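Local coordinates for protein 336aa long hypothetical dTDP-glucose 4,6-dehydratase (Pyrococcus horikoshii, PDB 2HUN) that probably acts as a dTDP-glucose 4,6-dehydratase, binding NAD(+) in the Rossmann-type fold of the extended short-chain dehydrogenase/reductase family, at residues D133-F139 / L279-D284; L191-I196 / V253-I257; Y219-R225 / W294-Y298. All coordinates share one frame; numbering follows the deposited sequence.

Contact 1 of 3, residues D133-F139 / L279-D284; sequences DILKGSF and LRYSLD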
loop_
_atom_site.group_PDB
_atom_site.type_symbol
_atom_site.label_atom_id
_atom_site.label_comp_id
_atom_site.label_asym_id
_atom_site.label_seq_id
_atom_site.Cartn_x
_atom_site.Cartn_y
_atom_site.Cartn_z
ATOM N N ASP A 133 10.372 -11.540 1.151
ATOM C CA ASP A 133 10.837 -12.913 1.347
ATOM C C ASP A 133 10.684 -13.463 2.757
ATOM O O ASP A 133 10.404 -12.727 3.698
ATOM C CB ASP A 133 12.301 -13.025 0.914
ATOM C CG ASP A 133 13.225 -12.213 1.785
ATOM O OD1 ASP A 133 13.044 -10.980 1.852
ATOM O OD2 ASP A 133 14.134 -12.809 2.402
ATOM N N ILE A 134 10.873 -14.772 2.888
ATOM C CA ILE A 134 10.762 -15.444 4.175
ATOM C C ILE A 134 11.561 -16.749 4.115
ATOM O O ILE A 134 11.288 -17.630 3.293
ATOM C CB ILE A 134 9.275 -15.730 4.523
ATOM C CG1 ILE A 134 9.179 -16.623 5.765
ATOM C CG2 ILE A 134 8.583 -16.378 3.337
ATOM C CD1 ILE A 134 7.778 -16.714 6.331
ATOM N N LEU A 135 12.560 -16.860 4.981
ATOM C CA LEU A 135 13.410 -18.045 5.017
ATOM C C LEU A 135 12.687 -19.315 5.441
ATOM O O LEU A 135 12.918 -20.384 4.879
ATOM C CB LEU A 135 14.607 -17.795 5.937
ATOM C CG LEU A 135 15.769 -16.995 5.332
ATOM C CD1 LEU A 135 15.267 -15.728 4.643
ATOM C CD2 LEU A 135 16.753 -16.651 6.445
ATOM N N LYS A 136 11.809 -19.209 6.429
ATOM C CA LYS A 136 11.085 -20.383 6.892
ATOM C C LYS A 136 9.629 -20.052 7.230
ATOM O O LYS A 136 9.339 -19.020 7.826
ATOM C CB LYS A 136 11.791 -20.978 8.109
ATOM C CG LYS A 136 11.278 -22.345 8.528
ATOM C CD LYS A 136 11.958 -22.813 9.814
ATOM C CE LYS A 136 11.346 -24.110 10.325
ATOM N NZ LYS A 136 11.855 -24.467 11.677
ATOM N N GLY A 137 8.719 -20.941 6.841
ATOM C CA GLY A 137 7.307 -20.715 7.102
ATOM C C GLY A 137 6.615 -20.080 5.907
ATOM O O GLY A 137 7.165 -20.060 4.807
ATOM N N SER A 138 5.405 -19.570 6.121
ATOM C CA SER A 138 4.626 -18.951 5.055
ATOM C C SER A 138 3.786 -17.804 5.594
ATOM O O SER A 138 3.315 -17.856 6.727
ATOM C CB SER A 138 3.696 -19.983 4.407
ATOM O OG SER A 138 4.423 -21.050 3.826
ATOM N N PHE A 139 3.592 -16.782 4.764
ATOM C CA PHE A 139 2.814 -15.603 5.128
ATOM C C PHE A 139 1.308 -15.823 5.017
ATOM O O PHE A 139 0.821 -16.440 4.060
ATOM C CB PHE A 139 3.196 -14.419 4.222
ATOM C CG PHE A 139 4.572 -13.863 4.478
ATOM C CD1 PHE A 139 4.857 -13.194 5.663
ATOM C CD2 PHE A 139 5.578 -13.983 3.520
ATOM C CE1 PHE A 139 6.120 -12.651 5.893
ATOM C CE2 PHE A 139 6.849 -13.441 3.741
ATOM C CZ PHE A 139 7.119 -12.775 4.927
ATOM N N LEU A 279 16.165 -15.493 -2.979
ATOM C CA LEU A 279 15.086 -15.270 -2.012
ATOM C C LEU A 279 13.933 -16.276 -2.148
ATOM O O LEU A 279 13.595 -16.745 -3.224
ATOM C CB LEU A 279 14.573 -13.844 -2.181
ATOM C CG LEU A 279 15.671 -12.802 -2.006
ATOM C CD1 LEU A 279 15.107 -11.390 -1.841
ATOM C CD2 LEU A 279 16.548 -13.062 -0.783
ATOM N N ARG A 280 13.357 -16.624 -0.980
ATOM C CA ARG A 280 12.207 -17.512 -0.953
ATOM C C ARG A 280 10.913 -16.739 -0.665
ATOM O O ARG A 280 10.856 -15.865 0.189
ATOM C CB ARG A 280 12.440 -18.550 0.150
ATOM C CG ARG A 280 11.230 -19.454 0.409
ATOM C CD ARG A 280 11.555 -20.611 1.368
ATOM N NE ARG A 280 10.386 -21.475 1.593
ATOM C CZ ARG A 280 9.543 -21.135 2.595
ATOM N NH1 ARG A 280 9.756 -20.050 3.320
ATOM N NH2 ARG A 280 8.465 -21.895 2.839
ATOM N N TYR A 281 9.878 -17.076 -1.421
ATOM C CA TYR A 281 8.567 -16.468 -1.271
ATOM C C TYR A 281 7.642 -17.627 -0.970
ATOM O O TYR A 281 7.725 -18.662 -1.624
ATOM C CB TYR A 281 8.157 -15.783 -2.570
ATOM C CG TYR A 281 8.999 -14.573 -2.879
ATOM C CD1 TYR A 281 8.640 -13.315 -2.404
ATOM C CD2 TYR A 281 10.171 -14.690 -3.625
ATOM C CE1 TYR A 281 9.424 -12.196 -2.666
ATOM C CE2 TYR A 281 10.968 -13.577 -3.892
ATOM C CZ TYR A 281 10.587 -12.336 -3.411
ATOM O OH TYR A 281 11.359 -11.233 -3.685
ATOM N N SER A 282 6.777 -17.472 0.026
ATOM C CA SER A 282 5.880 -18.558 0.385
ATOM C C SER A 282 4.562 -18.052 0.962
ATOM O O SER A 282 4.547 -17.250 1.894
ATOM C CB SER A 282 6.577 -19.481 1.387
ATOM O OG SER A 282 5.795 -20.624 1.656
ATOM N N LEU A 283 3.457 -18.530 0.395
ATOM C CA LEU A 283 2.129 -18.133 0.839
ATOM C C LEU A 283 1.376 -19.271 1.516
ATOM O O LEU A 283 1.417 -20.418 1.072
ATOM C CB LEU A 283 1.283 -17.642 -0.340
ATOM C CG LEU A 283 1.783 -16.476 -1.191
ATOM C CD1 LEU A 283 0.638 -16.004 -2.078
ATOM C CD2 LEU A 283 2.265 -15.341 -0.315
ATOM N N ASP A 284 0.689 -18.923 2.598
ATOM C CA ASP A 284 -0.133 -19.858 3.352
ATOM C C ASP A 284 -1.533 -19.673 2.752
ATOM O O ASP A 284 -2.164 -18.644 2.981
ATOM C CB ASP A 284 -0.156 -19.452 4.829
ATOM C CG ASP A 284 -1.070 -20.329 5.672
ATOM O OD1 ASP A 284 -2.089 -20.833 5.142
ATOM O OD2 ASP A 284 -0.776 -20.494 6.877
HETATM O O HOH W 1 1.640 -19.831 7.922
#
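R280 reaches into the turn I134-G137 and holds it by its carbonyl oxygens, a clear case of one arginine organising a turn that has no regular structure. In this extended short-chain dehydrogenase/reductase fold, residues 133-139 belong to the loop between strand 121-127 and helix 150-168, the helix that carries the NAD-binding Y151 and K155; residues 279-284 run alongside just before helix 286-292. With CG anti to the backbone N (chi1 173°) and the chain straight from CG to NE, R280 runs alongside I134 O and puts its guanidinium edge toward the turn. NH1 donates to I134 O at 2.9 Å, from above that carbonyl's plane, while NH1 and NH2 converge end-on on G137 O. The CB of S282 lies 3.3 Å above one guanidinium face, and E247 adds a salt bridge to NH2. A leucine here would probably leave I134 O and G137 O without their donors, E247 without its charged mate, and the turn freer to move. Next along, S138 OG donates to S282 OG at 2.6 Å, with S282 OG also bonded to E247. Backbone pairing frames these side chains: I134 N binds R280 O, and F139 straddles L283 through F139 N to S282 O at 3.1 Å and D284 N to F139 O at 2.9 Å, the pattern of a single parallel bridge. Over the centre of the F139 ring sits I134 CD1, 4.2 Å above its plane. At the far end one water donates to both S138 O and D284 OD2, the latter 2.7 Å away.

Contact 2 of 3, residues L191-I196 / V253-I257; sequences LIPKTI and VVKII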
loop_
_atom_site.group_PDB
_atom_site.type_symbol
_atom_site.label_atom_id
_atom_site.label_comp_id
_atom_site.label_asym_id
_atom_site.label_seq_id
_atom_site.Cartn_x
_atom_site.Cartn_y
_atom_site.Cartn_z
ATOM N N LEU A 191 11.209 -19.034 -17.042
ATOM C CA LEU A 191 11.823 -20.331 -16.764
ATOM C C LEU A 191 11.283 -21.597 -17.430
ATOM O O LEU A 191 11.998 -22.262 -18.182
ATOM C CB LEU A 191 11.829 -20.594 -15.256
ATOM C CG LEU A 191 12.482 -21.925 -14.847
ATOM C CD1 LEU A 191 13.982 -21.860 -15.112
ATOM C CD2 LEU A 191 12.212 -22.219 -13.370
ATOM N N ILE A 192 10.033 -21.942 -17.137
ATOM C CA ILE A 192 9.424 -23.156 -17.670
ATOM C C ILE A 192 9.295 -23.158 -19.196
ATOM O O ILE A 192 9.638 -24.144 -19.847
ATOM C CB ILE A 192 8.061 -23.419 -16.979
ATOM C CG1 ILE A 192 8.314 -23.720 -15.494
ATOM C CG2 ILE A 192 7.339 -24.584 -17.629
ATOM C CD1 ILE A 192 7.065 -23.844 -14.644
ATOM N N PRO A 193 8.805 -22.057 -19.790
ATOM C CA PRO A 193 8.687 -22.037 -21.251
ATOM C C PRO A 193 10.069 -22.110 -21.905
ATOM O O PRO A 193 10.286 -22.877 -22.841
ATOM C CB PRO A 193 7.998 -20.702 -21.525
ATOM C CG PRO A 193 7.158 -20.503 -20.298
ATOM C CD PRO A 193 8.118 -20.900 -19.193
ATOM N N LYS A 194 10.998 -21.299 -21.405
ATOM C CA LYS A 194 12.353 -21.275 -21.938
ATOM C C LYS A 194 12.966 -22.671 -21.894
ATOM O O LYS A 194 13.576 -23.120 -22.867
ATOM C CB LYS A 194 13.226 -20.314 -21.129
ATOM C CG LYS A 194 14.664 -20.213 -21.624
ATOM C CD LYS A 194 15.550 -19.416 -20.664
ATOM C CE LYS A 194 15.552 -20.032 -19.263
ATOM N NZ LYS A 194 15.848 -21.508 -19.254
ATOM N N THR A 195 12.802 -23.356 -20.766
ATOM C CA THR A 195 13.348 -24.697 -20.611
ATOM C C THR A 195 12.768 -25.680 -21.628
ATOM O O THR A 195 13.512 -26.432 -22.257
ATOM C CB THR A 195 13.096 -25.245 -19.190
ATOM O OG1 THR A 195 13.708 -24.376 -18.228
ATOM C CG2 THR A 195 13.687 -26.642 -19.041
ATOM N N ILE A 196 11.447 -25.678 -21.789
ATOM C CA ILE A 196 10.793 -26.579 -22.736
ATOM C C ILE A 196 11.279 -26.315 -24.159
ATOM O O ILE A 196 11.686 -27.236 -24.870
ATOM C CB ILE A 196 9.261 -26.408 -22.703
ATOM C CG1 ILE A 196 8.714 -26.840 -21.339
ATOM C CG2 ILE A 196 8.623 -27.232 -23.811
ATOM C CD1 ILE A 196 7.272 -26.459 -21.117
ATOM N N VAL A 253 12.789 -27.928 -11.000
ATOM C CA VAL A 253 11.837 -27.686 -12.076
ATOM C C VAL A 253 12.400 -28.244 -13.377
ATOM O O VAL A 253 11.727 -28.996 -14.081
ATOM C CB VAL A 253 11.548 -26.174 -12.232
ATOM C CG1 VAL A 253 10.667 -25.925 -13.450
ATOM C CG2 VAL A 253 10.861 -25.649 -10.972
ATOM N N VAL A 254 13.644 -27.887 -13.681
ATOM C CA VAL A 254 14.295 -28.359 -14.898
ATOM C C VAL A 254 14.379 -29.884 -14.971
ATOM O O VAL A 254 14.062 -30.471 -16.001
ATOM C CB VAL A 254 15.704 -27.752 -15.036
ATOM C CG1 VAL A 254 16.470 -28.447 -16.153
ATOM C CG2 VAL A 254 15.587 -26.262 -15.332
ATOM N N LYS A 255 14.794 -30.530 -13.885
ATOM C CA LYS A 255 14.889 -31.989 -13.876
ATOM C C LYS A 255 13.552 -32.651 -14.194
ATOM O O LYS A 255 13.502 -33.663 -14.892
ATOM C CB LYS A 255 15.385 -32.501 -12.518
ATOM C CG LYS A 255 16.904 -32.492 -12.345
ATOM C CD LYS A 255 17.306 -33.057 -10.985
ATOM C CE LYS A 255 18.777 -32.811 -10.688
ATOM N NZ LYS A 255 19.166 -33.341 -9.350
ATOM N N ILE A 256 12.467 -32.086 -13.675
ATOM C CA ILE A 256 11.140 -32.642 -13.912
ATOM C C ILE A 256 10.678 -32.402 -15.351
ATOM O O ILE A 256 10.063 -33.273 -15.965
ATOM C CB ILE A 256 10.119 -32.054 -12.899
ATOM C CG1 ILE A 256 10.417 -32.615 -11.504
ATOM C CG2 ILE A 256 8.697 -32.388 -13.319
ATOM C CD1 ILE A 256 9.563 -32.038 -10.398
ATOM N N ILE A 257 10.979 -31.226 -15.890
ATOM C CA ILE A 257 10.598 -30.906 -17.262
ATOM C C ILE A 257 11.266 -31.877 -18.238
ATOM O O ILE A 257 10.629 -32.398 -19.153
ATOM C CB ILE A 257 11.011 -29.460 -17.635
ATOM C CG1 ILE A 257 10.124 -28.459 -16.887
ATOM C CG2 ILE A 257 10.909 -29.255 -19.149
ATOM C CD1 ILE A 257 10.494 -27.012 -17.122
#
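Where T195 and L191 face I257 and V253, the side chains that meet include no ring; a flat group engaged on both sides is the peptide carbonyl of L191, whose O is approached from one face of its plane by T195 OG1, at 2.7 Å, and from the opposite face by T195 N. This is helix-on-helix packing in the region that, in extended short-chain dehydrogenases/reductases, forms the smaller C-terminal part beside the Rossmann sheet. The axes of the two short segments approach to 10.3 Å and cross at -43°, and branched side chains fill the space between them, with no hydrogen bond from one segment to the other. L191 and V253 meet tip to tip, CD2 against CG1, while I192 lies across V253 at about a right angle, its CG1 3.8 Å from V253 CG1. W217 of strand 215-219 touches L191, I192 and V253, and I205 backs T195 and V254. Because the T195 hydroxyl is turned to its own helix, with CG2 anti to the backbone N, this methyl is the group offered to I257. The isoleucine answers with two branches: CG2 also reaches I196 CG1, and CD1 ends 3.7 Å from T195 CG2.

Contact 3 of 3, residues Y219-R225 / W294-Y298; sequences YVEDHVR and WRPKY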
loop_
_atom_site.group_PDB
_atom_site.type_symbol
_atom_site.label_atom_id
_atom_site.label_comp_id
_atom_site.label_asym_id
_atom_site.label_seq_id
_atom_site.Cartn_x
_atom_site.Cartn_y
_atom_site.Cartn_z
ATOM N N TYR A 219 -0.149 -23.977 -11.469
ATOM C CA TYR A 219 -0.622 -24.092 -12.852
ATOM C C TYR A 219 -1.653 -22.987 -13.074
ATOM O O TYR A 219 -2.572 -22.823 -12.275
ATOM C CB TYR A 219 -1.254 -25.463 -13.109
ATOM C CG TYR A 219 -1.593 -25.692 -14.572
ATOM C CD1 TYR A 219 -0.611 -25.583 -15.558
ATOM C CD2 TYR A 219 -2.902 -25.973 -14.974
ATOM C CE1 TYR A 219 -0.921 -25.741 -16.908
ATOM C CE2 TYR A 219 -3.223 -26.134 -16.320
ATOM C CZ TYR A 219 -2.226 -26.012 -17.283
ATOM O OH TYR A 219 -2.540 -26.128 -18.614
ATOM N N VAL A 220 -1.499 -22.228 -14.154
ATOM C CA VAL A 220 -2.399 -21.111 -14.423
ATOM C C VAL A 220 -3.888 -21.448 -14.362
ATOM O O VAL A 220 -4.674 -20.670 -13.819
ATOM C CB VAL A 220 -2.073 -20.435 -15.786
ATOM C CG1 VAL A 220 -2.414 -21.371 -16.950
ATOM C CG2 VAL A 220 -2.829 -19.116 -15.900
ATOM N N GLU A 221 -4.296 -22.596 -14.896
ATOM C CA GLU A 221 -5.718 -22.937 -14.846
ATOM C C GLU A 221 -6.208 -23.041 -13.393
ATOM O O GLU A 221 -7.359 -22.697 -13.094
ATOM C CB GLU A 221 -6.009 -24.250 -15.585
ATOM C CG GLU A 221 -7.500 -24.478 -15.840
ATOM C CD GLU A 221 -7.805 -25.870 -16.363
ATOM O OE1 GLU A 221 -7.168 -26.288 -17.351
ATOM O OE2 GLU A 221 -8.683 -26.550 -15.790
ATOM N N ASP A 222 -5.339 -23.516 -12.497
ATOM C CA ASP A 222 -5.696 -23.634 -11.085
ATOM C C ASP A 222 -5.850 -22.245 -10.470
ATOM O O ASP A 222 -6.692 -22.037 -9.597
ATOM C CB ASP A 222 -4.635 -24.423 -10.312
ATOM C CG ASP A 222 -4.923 -25.910 -10.282
ATOM O OD1 ASP A 222 -6.115 -26.286 -10.248
ATOM O OD2 ASP A 222 -3.958 -26.703 -10.274
ATOM N N HIS A 223 -5.021 -21.303 -10.909
ATOM C CA HIS A 223 -5.116 -19.936 -10.418
ATOM C C HIS A 223 -6.476 -19.429 -10.905
ATOM O O HIS A 223 -7.254 -18.855 -10.142
ATOM C CB HIS A 223 -3.991 -19.066 -10.998
ATOM C CG HIS A 223 -4.051 -17.624 -10.577
ATOM N ND1 HIS A 223 -3.477 -16.609 -11.316
ATOM C CD2 HIS A 223 -4.602 -17.031 -9.489
ATOM C CE1 HIS A 223 -3.676 -15.454 -10.704
ATOM N NE2 HIS A 223 -4.355 -15.683 -9.593
ATOM N N VAL A 224 -6.758 -19.671 -12.180
ATOM C CA VAL A 224 -8.012 -19.259 -12.807
ATOM C C VAL A 224 -9.222 -19.800 -12.048
ATOM O O VAL A 224 -10.182 -19.071 -11.802
ATOM C CB VAL A 224 -8.067 -19.734 -14.286
ATOM C CG1 VAL A 224 -9.496 -19.721 -14.790
ATOM C CG2 VAL A 224 -7.215 -18.811 -15.156
ATOM N N ARG A 225 -9.169 -21.076 -11.676
ATOM C CA ARG A 225 -10.265 -21.698 -10.941
ATOM C C ARG A 225 -10.454 -21.017 -9.592
ATOM O O ARG A 225 -11.591 -20.818 -9.139
ATOM C CB ARG A 225 -9.999 -23.198 -10.759
ATOM C CG ARG A 225 -10.195 -24.008 -12.046
ATOM C CD ARG A 225 -9.669 -25.437 -11.926
ATOM N NE ARG A 225 -9.809 -26.186 -13.177
ATOM C CZ ARG A 225 -10.950 -26.711 -13.623
ATOM N NH1 ARG A 225 -12.069 -26.578 -12.919
ATOM N NH2 ARG A 225 -10.980 -27.357 -14.783
ATOM N N TRP A 294 -11.202 -24.345 -2.002
ATOM C CA TRP A 294 -10.333 -24.399 -3.171
ATOM C C TRP A 294 -9.161 -25.359 -2.963
ATOM O O TRP A 294 -8.499 -25.319 -1.928
ATOM C CB TRP A 294 -9.748 -23.026 -3.500
ATOM C CG TRP A 294 -8.770 -23.111 -4.647
ATOM C CD1 TRP A 294 -9.071 -23.263 -5.969
ATOM C CD2 TRP A 294 -7.339 -23.120 -4.558
ATOM N NE1 TRP A 294 -7.916 -23.369 -6.712
ATOM C CE2 TRP A 294 -6.839 -23.284 -5.869
ATOM C CE3 TRP A 294 -6.429 -23.008 -3.496
ATOM C CZ2 TRP A 294 -5.471 -23.338 -6.149
ATOM C CZ3 TRP A 294 -5.070 -23.062 -3.775
ATOM C CH2 TRP A 294 -4.604 -23.226 -5.092
ATOM N N ARG A 295 -8.906 -26.198 -3.963
ATOM C CA ARG A 295 -7.795 -27.150 -3.945
ATOM C C ARG A 295 -7.209 -27.190 -5.362
ATOM O O ARG A 295 -7.935 -27.024 -6.345
ATOM C CB ARG A 295 -8.282 -28.565 -3.599
ATOM C CG ARG A 295 -8.998 -28.736 -2.260
ATOM C CD ARG A 295 -8.024 -28.948 -1.112
ATOM N NE ARG A 295 -8.730 -29.277 0.129
ATOM C CZ ARG A 295 -8.131 -29.501 1.291
ATOM N NH1 ARG A 295 -6.809 -29.435 1.375
ATOM N NH2 ARG A 295 -8.854 -29.784 2.368
ATOM N N PRO A 296 -5.889 -27.399 -5.491
ATOM C CA PRO A 296 -5.349 -27.450 -6.854
ATOM C C PRO A 296 -5.937 -28.681 -7.541
ATOM O O PRO A 296 -6.108 -29.732 -6.906
ATOM C CB PRO A 296 -3.846 -27.578 -6.628
ATOM C CG PRO A 296 -3.645 -26.825 -5.345
ATOM C CD PRO A 296 -4.801 -27.321 -4.500
ATOM N N LYS A 297 -6.258 -28.553 -8.825
ATOM C CA LYS A 297 -6.834 -29.668 -9.581
ATOM C C LYS A 297 -5.742 -30.516 -10.235
ATOM O O LYS A 297 -5.938 -31.697 -10.518
ATOM C CB LYS A 297 -7.783 -29.126 -10.659
ATOM C CG LYS A 297 -8.322 -30.178 -11.622
ATOM C CD LYS A 297 -9.177 -29.540 -12.717
ATOM C CE LYS A 297 -9.676 -30.579 -13.717
ATOM N NZ LYS A 297 -10.542 -31.604 -13.060
ATOM N N TYR A 298 -4.586 -29.905 -10.455
ATOM C CA TYR A 298 -3.468 -30.579 -11.101
ATOM C C TYR A 298 -2.240 -30.623 -10.200
ATOM O O TYR A 298 -1.992 -29.689 -9.435
ATOM C CB TYR A 298 -3.087 -29.832 -12.383
ATOM C CG TYR A 298 -4.237 -29.557 -13.327
ATOM C CD1 TYR A 298 -4.799 -30.578 -14.098
ATOM C CD2 TYR A 298 -4.772 -28.276 -13.441
ATOM C CE1 TYR A 298 -5.865 -30.325 -14.959
ATOM C CE2 TYR A 298 -5.838 -28.012 -14.297
ATOM C CZ TYR A 298 -6.379 -29.037 -15.051
ATOM O OH TYR A 298 -7.435 -28.771 -15.889
HETATM O O HOH W 2 -8.386 -25.550 -8.691
#
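E221 OE2 takes three donors: Y298 OH from across the contact at 2.5 Å, and NE and NH2 of R225 from one turn further along its own helix. The arginine grips the single oxygen side-on, R225 NH2 lying 2.6 Å from E221 OE2 and nearly in line with its C-O bond, NE on the anti lone pair. The tyrosine hydroxyl comes in from above the carboxylate plane, which stands at 85° to the Y298 ring. So many donors would probably stabilise the charged form of the glutamate. D222 shows the complementary arrangement, a carboxylate that spreads over two consecutive backbone amides: K297 N meets OD1 at 2.7 Å, and Y298 N comes to the syn lone pair of OD2 at 3.3 Å. These bonds fasten the chain that runs from helix 286-292 to helix 300-313 onto the first turn of helix 220-233. That helix follows strand 215-219 directly, with Y219 as its N-cap residue, and packs against helix 14-26 of the NAD-binding Rossmann fold through H223, V224 and R225; H223 also bonds N181. The Y298 ring is held between two neighbours. On one face K297 CG sits over the ring centre; toward the other comes the edge of Y219, an offset edge-to-face pair with planes at 82° and centroids 5.1 Å apart. Further along, K297 lays its CD over one face of the R225 guanidinium, 3.2 Å above the plane. A water bonds D222 OD1 and R295 O, and W294 NE1 makes a weak bond to D222 O, 3.4 Å long.

How the contacts relate
Contacts 1, 2 and 3 are separate in space, yet each lies within about 11 Å of the bound NAD. The centres of contact 1 and contact 2 are about 22 Å apart, those of contact 1 and contact 3 about 20 Å, and those of contact 2 and contact 3 about 19 Å; the nearest atoms are about 12, 8 and 8 Å apart. Along the sequence contact 2 is nested inside the loop closed by contact 1, whereas contact 3 crosses both. The side chains measured to the dinucleotide are L283 of contact 1 at about 8 Å, I192 of contact 2 at about 9 Å and Y219 of contact 3 at about 11 Å.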